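Local coordinates for protein pyoverdine synthetase F (Pseudomonas aeruginosa PAO1, PDB 6CUL) that is a bacterial biosynthetic enzyme of the alpha/beta class, built on a seven-stranded mixed sheet and modelled with the ligand FGD bound, at residues A[25-28]-A[29-33]; A[130-133]-A[134-138]. All coordinates share one frame; numbering follows the deposited sequence.

Contact 1 (A[25-28]-A[29-33]); sequences PYKG and EQRYM
Arg31 lays its side chain against the ring of Tyr26, a diagonal pairing on one face of a tight beta hairpin. The arginine chain turns about its CB-CG bond (chi2 66°), which brings CD and NE along the CD2-CE2 side of the tyrosine. NE comes within 3.4 Å of Tyr26 CD2, and CD2 in turn lies over one face of the guanidinium, displaced toward its rim. The two planes stand 40° apart, an oblique packing rather than a flat stack. Lys27 reaches across from the turn: its CD approaches the same guanidinium, while NZ ends 3.6 Å from Arg31 NH2, a close approach of like charges. On the other face, Pro25 and Gln30 sit opposite one another, Gln30 CG resting 3.5 Å from Pro25 CA. A type I' turn with Lys27 and Gly28 at its corners closes the hairpin, both with positive phi. Two backbone bonds between Tyr26 and Glu29 close the turn: Tyr26 N to Glu29 O at 2.9 Å, and Glu29 N to Tyr26 O at 2.6 Å. The hairpin, strands 23-26 and 29-32, forms a small antiparallel sheet beside helix 248-271, where Trp253 meets both the Tyr26 ring and the Arg31 side chain, and Glu250 weakly accepts Lys27 N.

Contact 2 (A[130-133]-A[134-138]); sequences RLHD and TLVEL
Leu131 and Leu135 sit one turn apart near the C-terminal end of helix 118-136, and their backbone bond is one of four of the i to i+4 kind in this alpha-helical stretch. Leu135 N donates to Leu131 O at 3.2 Å, and Glu137 N reaches Asp133 O at 2.9 Å. The two that alternate with them are weak: Thr134 N to Arg130 O and Val136 N to His132 O are both 3.4 Å long, although the first is nearly straight at 173°. Side chains follow the same spacing. Leu135 tucks its CG 3.3 Å from Leu131 O, next to the bond that its own N makes with that oxygen. On this buried side of the helix Leu135 touches Ile59 of strand 55-60, in the main sheet, and Leu131 meets Val106 in a loop. A different side carries polar groups. Arg130 points its guanidinium off the helix to Pro107 O, and Asp133 OD2 is held by a salt bridge to Arg129. The other oxygen, OD1, lies in the plane of the His132 ring at its edge, where ND1 makes a weak hydrogen bond to it. His132 swings its ring toward the following turn by setting CG anti to N (chi1 175°), and the ring meets Phe162 steeply, with planes about 80° apart. Over one face of the ring lies Val136 CG2, in a CH-pi contact: this methyl, which lies beside the valine's own N, sits 4.3 Å from the ring centroid, offset toward the rim, while the same methyl carbon is 3.0 Å from His132 O.

The hairpin of contact 1 and the helix end of contact 2 are separate pieces of the fold, on opposite sides of the chain's centre: their own centres lie 39 Å apart and their nearest atoms about 23 Å. Those centres lie about 21 and 19 Å, respectively, from the centre of the chain. The Pro25 side chain of contact 1 is about 10 Å from bound FGD. Contact 2 relates to the pocket through the chain: Arg130 and Leu131 touch Pro107 and Val106, just ahead of the segment holding the pocket residues Thr109, Tyr110, Arg112, Tyr113 and Pro114, which leads into helix 118-136.

Contact 1 (A[25-28]-A[29-33])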
ATOM      1  N   PRO A  25       0.478  -9.657 -18.100  1.00 28.17           N
ATOM      2  CA  PRO A  25      -0.163 -10.815 -18.666  1.00 30.22           C
ATOM      3  C   PRO A  25      -0.915 -11.584 -17.547  1.00 32.33           C
ATOM      4  O   PRO A  25      -0.390 -11.847 -16.524  1.00 16.98           O
ATOM      5  CB  PRO A  25       1.005 -11.599 -19.213  1.00 31.27           C
ATOM      6  CG  PRO A  25       2.210 -11.038 -18.590  1.00 31.65           C
ATOM      7  CD  PRO A  25       1.898  -9.618 -18.412  1.00 32.88           C
ATOM      8  N   TYR A  26      -2.160 -11.928 -17.823  1.00 37.01           N
ATOM      9  CA  TYR A  26      -3.084 -12.563 -16.910  1.00 31.36           C
ATOM     10  C   TYR A  26      -3.955 -13.502 -17.704  1.00 31.17           C
ATOM     11  O   TYR A  26      -4.224 -13.210 -18.832  1.00 28.04           O
ATOM     12  CB  TYR A  26      -3.956 -11.448 -16.318  1.00 34.87           C
ATOM     13  CG  TYR A  26      -5.056 -11.905 -15.448  1.00 33.42           C
ATOM     14  CD1 TYR A  26      -4.851 -12.135 -14.112  1.00 33.66           C
ATOM     15  CD2 TYR A  26      -6.286 -12.131 -15.949  1.00 35.59           C
ATOM     16  CE1 TYR A  26      -5.840 -12.598 -13.324  1.00 30.58           C
ATOM     17  CE2 TYR A  26      -7.269 -12.591 -15.166  1.00 33.26           C
ATOM     18  CZ  TYR A  26      -7.030 -12.823 -13.860  1.00 30.90           C
ATOM     19  OH  TYR A  26      -8.024 -13.241 -13.109  1.00 30.88           O
ATOM     20  N   LYS A  27      -4.204 -14.716 -17.206  1.00 38.05           N
ATOM     21  CA  LYS A  27      -5.122 -15.632 -17.867  1.00 38.99           C
ATOM     22  C   LYS A  27      -4.844 -15.872 -19.361  1.00 50.75           C
ATOM     23  O   LYS A  27      -5.783 -16.031 -20.153  1.00 58.15           O
ATOM     24  CB  LYS A  27      -6.457 -14.967 -17.862  1.00 33.57           C
ATOM     25  CG  LYS A  27      -7.451 -15.473 -16.915  1.00 46.38           C
ATOM     26  CD  LYS A  27      -8.695 -14.617 -17.081  1.00 50.27           C
ATOM     27  CE  LYS A  27      -9.698 -15.197 -18.033  1.00 46.04           C
ATOM     28  NZ  LYS A  27     -10.738 -14.175 -18.201  1.00 42.72           N
ATOM     29  N   GLY A  28      -3.610 -15.916 -19.785  1.00 36.98           N
ATOM     30  CA  GLY A  28      -3.343 -16.028 -21.183  1.00 24.61           C
ATOM     31  C   GLY A  28      -3.392 -14.721 -21.968  1.00 33.24           C
ATOM     32  O   GLY A  28      -3.083 -14.721 -23.114  1.00 37.48           O
ATOM     33  N   GLU A  29      -3.825 -13.613 -21.401  1.00 39.36           N
ATOM     34  CA  GLU A  29      -3.732 -12.332 -22.093  1.00 43.15           C
ATOM     35  C   GLU A  29      -3.234 -11.216 -21.238  1.00 37.18           C
ATOM     36  O   GLU A  29      -2.257 -11.425 -20.701  1.00 38.08           O
ATOM     37  CB  GLU A  29      -4.902 -11.976 -22.957  1.00 40.99           C
ATOM     38  CG  GLU A  29      -4.386 -11.853 -24.375  1.00 43.37           C
ATOM     39  CD  GLU A  29      -2.991 -11.266 -24.430  1.00 42.72           C
ATOM     40  OE1 GLU A  29      -2.855 -10.054 -24.384  1.00 42.39           O
ATOM     41  OE2 GLU A  29      -2.023 -12.005 -24.538  1.00 46.85           O
ATOM     42  N   GLN A  30      -3.868 -10.068 -21.107  1.00 39.81           N
ATOM     43  CA  GLN A  30      -3.310  -9.012 -20.261  1.00 36.68           C
ATOM     44  C   GLN A  30      -4.279  -8.237 -19.396  1.00 31.47           C
ATOM     45  O   GLN A  30      -5.432  -8.205 -19.693  1.00 28.44           O
ATOM     46  CB  GLN A  30      -2.527  -8.075 -21.136  1.00 35.76           C
ATOM     47  CG  GLN A  30      -1.056  -8.389 -21.087  1.00 35.11           C
ATOM     48  CD  GLN A  30      -0.235  -7.335 -21.732  1.00 43.81           C
ATOM     49  OE1 GLN A  30      -0.632  -6.725 -22.727  1.00 49.14           O
ATOM     50  NE2 GLN A  30       0.904  -7.069 -21.140  1.00 45.80           N
ATOM     51  N   ARG A  31      -3.810  -7.629 -18.306  1.00 26.78           N
ATOM     52  CA  ARG A  31      -4.709  -6.940 -17.455  1.00 24.45           C
ATOM     53  C   ARG A  31      -3.896  -5.710 -17.045  1.00 26.16           C
ATOM     54  O   ARG A  31      -2.733  -5.762 -16.841  1.00 25.51           O
ATOM     55  CB  ARG A  31      -4.987  -7.790 -16.220  1.00 29.59           C
ATOM     56  CG  ARG A  31      -6.419  -8.101 -15.862  1.00 37.67           C
ATOM     57  CD  ARG A  31      -7.071  -8.971 -16.892  1.00 40.35           C
ATOM     58  NE  ARG A  31      -8.366  -9.533 -16.584  1.00 27.65           N
ATOM     59  CZ  ARG A  31      -9.001 -10.330 -17.414  1.00 37.96           C
ATOM     60  NH1 ARG A  31      -8.453 -10.681 -18.532  1.00 53.69           N
ATOM     61  NH2 ARG A  31     -10.187 -10.783 -17.154  1.00 38.23           N
ATOM     62  N   TYR A  32      -4.541  -4.605 -16.876  1.00 30.00           N
ATOM     63  CA  TYR A  32      -3.884  -3.405 -16.427  1.00 30.50           C
ATOM     64  C   TYR A  32      -3.736  -3.415 -14.914  1.00 28.48           C
ATOM     65  O   TYR A  32      -4.685  -3.496 -14.228  1.00 30.30           O
ATOM     66  CB  TYR A  32      -4.670  -2.190 -16.893  1.00 31.89           C
ATOM     67  CG  TYR A  32      -4.196  -0.893 -16.347  1.00 32.93           C
ATOM     68  CD1 TYR A  32      -3.130  -0.219 -16.898  1.00 28.42           C
ATOM     69  CD2 TYR A  32      -4.811  -0.353 -15.294  1.00 31.24           C
ATOM     70  CE1 TYR A  32      -2.712   0.945 -16.392  1.00 26.07           C
ATOM     71  CE2 TYR A  32      -4.400   0.805 -14.788  1.00 38.76           C
ATOM     72  CZ  TYR A  32      -3.357   1.457 -15.343  1.00 34.50           C
ATOM     73  OH  TYR A  32      -3.033   2.591 -14.735  1.00 30.90           O
HETATM   74  N   MSE A  33      -2.523  -3.323 -14.409  1.00 31.18           N
HETATM   75  CA  MSE A  33      -2.278  -3.382 -12.972  1.00 36.67           C
HETATM   76  C   MSE A  33      -2.517  -2.047 -12.378  1.00 39.16           C
HETATM   77  O   MSE A  33      -1.620  -1.260 -12.273  1.00 41.13           O
HETATM   78  CB  MSE A  33      -0.854  -3.796 -12.673  1.00 30.93           C
HETATM   79  CG  MSE A  33      -0.491  -4.091 -11.239  1.00 31.05           C
HETATM   80 SE   MSE A  33      -1.551  -5.399 -10.319  1.00 39.58          SE
HETATM   81  CE  MSE A  33      -0.554  -6.955 -10.702  1.00 23.14           C
TER

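Contact 2 (A[130-133]-A[134-138])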
ATOM      1  N   ARG A 130       8.801  14.620  10.562  1.00 47.58           N
ATOM      2  CA  ARG A 130       8.375  15.285   9.338  1.00 48.23           C
ATOM      3  C   ARG A 130       7.063  14.701   8.785  1.00 45.92           C
ATOM      4  O   ARG A 130       6.362  15.383   8.121  1.00 48.57           O
ATOM      5  CB  ARG A 130       9.420  15.185   8.251  1.00 41.96           C
ATOM      6  CG  ARG A 130      10.379  16.331   8.158  1.00 45.51           C
ATOM      7  CD  ARG A 130      11.373  16.201   7.013  1.00 51.97           C
ATOM      8  NE  ARG A 130      12.088  14.923   6.950  1.00 63.94           N
ATOM      9  CZ  ARG A 130      12.413  14.283   5.829  1.00 48.18           C
ATOM     10  NH1 ARG A 130      12.082  14.753   4.676  1.00 31.81           N
ATOM     11  NH2 ARG A 130      13.050  13.151   5.903  1.00 46.82           N
ATOM     12  N   LEU A 131       6.778  13.433   8.952  1.00 38.25           N
ATOM     13  CA  LEU A 131       5.494  12.937   8.523  1.00 45.31           C
ATOM     14  C   LEU A 131       4.345  13.670   9.248  1.00 40.34           C
ATOM     15  O   LEU A 131       3.474  14.187   8.619  1.00 41.60           O
ATOM     16  CB  LEU A 131       5.399  11.418   8.708  1.00 44.01           C
ATOM     17  CG  LEU A 131       6.233  10.497   7.827  1.00 44.08           C
ATOM     18  CD1 LEU A 131       5.923   9.057   8.025  1.00 39.62           C
ATOM     19  CD2 LEU A 131       6.068  10.801   6.382  1.00 52.15           C
ATOM     20  N   HIS A 132       4.419  13.701  10.572  1.00 45.75           N
ATOM     21  CA  HIS A 132       3.446  14.317  11.469  1.00 50.53           C
ATOM     22  C   HIS A 132       3.166  15.731  11.203  1.00 45.64           C
ATOM     23  O   HIS A 132       2.086  16.183  11.267  1.00 46.51           O
ATOM     24  CB  HIS A 132       3.920  14.213  12.918  1.00 38.62           C
ATOM     25  CG  HIS A 132       3.046  14.925  13.896  1.00 41.21           C
ATOM     26  ND1 HIS A 132       3.305  16.197  14.332  1.00 49.04           N
ATOM     27  CD2 HIS A 132       1.908  14.555  14.509  1.00 43.46           C
ATOM     28  CE1 HIS A 132       2.365  16.579  15.155  1.00 43.76           C
ATOM     29  NE2 HIS A 132       1.515  15.594  15.292  1.00 43.21           N
ATOM     30  N   ASP A 133       4.213  16.423  10.937  1.00 48.30           N
ATOM     31  CA  ASP A 133       4.228  17.852  10.732  1.00 52.54           C
ATOM     32  C   ASP A 133       3.544  18.238   9.467  1.00 44.85           C
ATOM     33  O   ASP A 133       2.760  19.118   9.487  1.00 54.08           O
ATOM     34  CB  ASP A 133       5.652  18.388  10.655  1.00 53.93           C
ATOM     35  CG  ASP A 133       6.285  18.645  11.986  1.00 50.48           C
ATOM     36  OD1 ASP A 133       5.878  18.120  13.002  1.00 44.45           O
ATOM     37  OD2 ASP A 133       7.262  19.363  11.981  1.00 41.86           O
ATOM     38  N   THR A 134       3.851  17.612   8.384  1.00 45.56           N
ATOM     39  CA  THR A 134       3.132  17.977   7.206  1.00 53.15           C
ATOM     40  C   THR A 134       1.747  17.397   7.045  1.00 51.04           C
ATOM     41  O   THR A 134       1.122  17.803   6.152  1.00 56.67           O
ATOM     42  CB  THR A 134       3.842  17.733   5.911  1.00 43.25           C
ATOM     43  OG1 THR A 134       3.237  18.549   4.941  1.00 45.15           O
ATOM     44  CG2 THR A 134       3.642  16.376   5.477  1.00 39.76           C
ATOM     45  N   LEU A 135       1.310  16.397   7.780  1.00 49.38           N
ATOM     46  CA  LEU A 135      -0.043  15.999   7.647  1.00 54.93           C
ATOM     47  C   LEU A 135      -0.785  17.210   8.164  1.00 52.87           C
ATOM     48  O   LEU A 135      -1.602  17.758   7.496  1.00 48.54           O
ATOM     49  CB  LEU A 135      -0.287  14.757   8.473  1.00 47.32           C
ATOM     50  CG  LEU A 135       0.335  13.531   7.830  1.00 42.32           C
ATOM     51  CD1 LEU A 135       0.212  12.291   8.643  1.00 42.20           C
ATOM     52  CD2 LEU A 135      -0.307  13.341   6.521  1.00 46.14           C
ATOM     53  N   VAL A 136      -0.299  17.695   9.301  1.00 53.54           N
ATOM     54  CA  VAL A 136      -0.813  18.842  10.002  1.00 51.81           C
ATOM     55  C   VAL A 136      -0.735  19.993   9.055  1.00 55.22           C
ATOM     56  O   VAL A 136      -1.640  20.715   8.975  1.00 54.21           O
ATOM     57  CB  VAL A 136      -0.043  19.138  11.254  1.00 51.16           C
ATOM     58  CG1 VAL A 136      -0.540  20.399  11.869  1.00 52.63           C
ATOM     59  CG2 VAL A 136      -0.157  18.005  12.215  1.00 45.65           C
ATOM     60  N   GLU A 137       0.296  20.100   8.268  1.00 45.16           N
ATOM     61  CA  GLU A 137       0.279  21.118   7.251  1.00 59.45           C
ATOM     62  C   GLU A 137      -0.900  20.887   6.278  1.00 60.31           C
ATOM     63  O   GLU A 137      -1.269  21.798   5.566  1.00 58.89           O
ATOM     64  CB  GLU A 137       1.585  21.173   6.517  1.00 60.04           C
ATOM     65  CG  GLU A 137       2.404  22.435   6.653  1.00 63.18           C
ATOM     66  CD  GLU A 137       3.638  22.358   5.810  1.00 64.85           C
ATOM     67  OE1 GLU A 137       4.730  22.318   6.356  1.00 70.41           O
ATOM     68  OE2 GLU A 137       3.519  22.264   4.597  1.00 56.54           O
ATOM     69  N   LEU A 138      -1.372  19.670   6.183  1.00 57.59           N
ATOM     70  CA  LEU A 138      -2.534  19.414   5.379  1.00 57.36           C
ATOM     71  C   LEU A 138      -3.914  19.368   6.141  1.00 48.12           C
ATOM     72  O   LEU A 138      -4.918  19.298   5.509  1.00 31.94           O
ATOM     73  CB  LEU A 138      -2.308  18.130   4.605  1.00 52.29           C
ATOM     74  CG  LEU A 138      -1.005  17.899   3.873  1.00 52.33           C
ATOM     75  CD1 LEU A 138      -0.739  16.430   3.835  1.00 45.86           C
ATOM     76  CD2 LEU A 138      -1.001  18.462   2.505  1.00 43.19           C
TER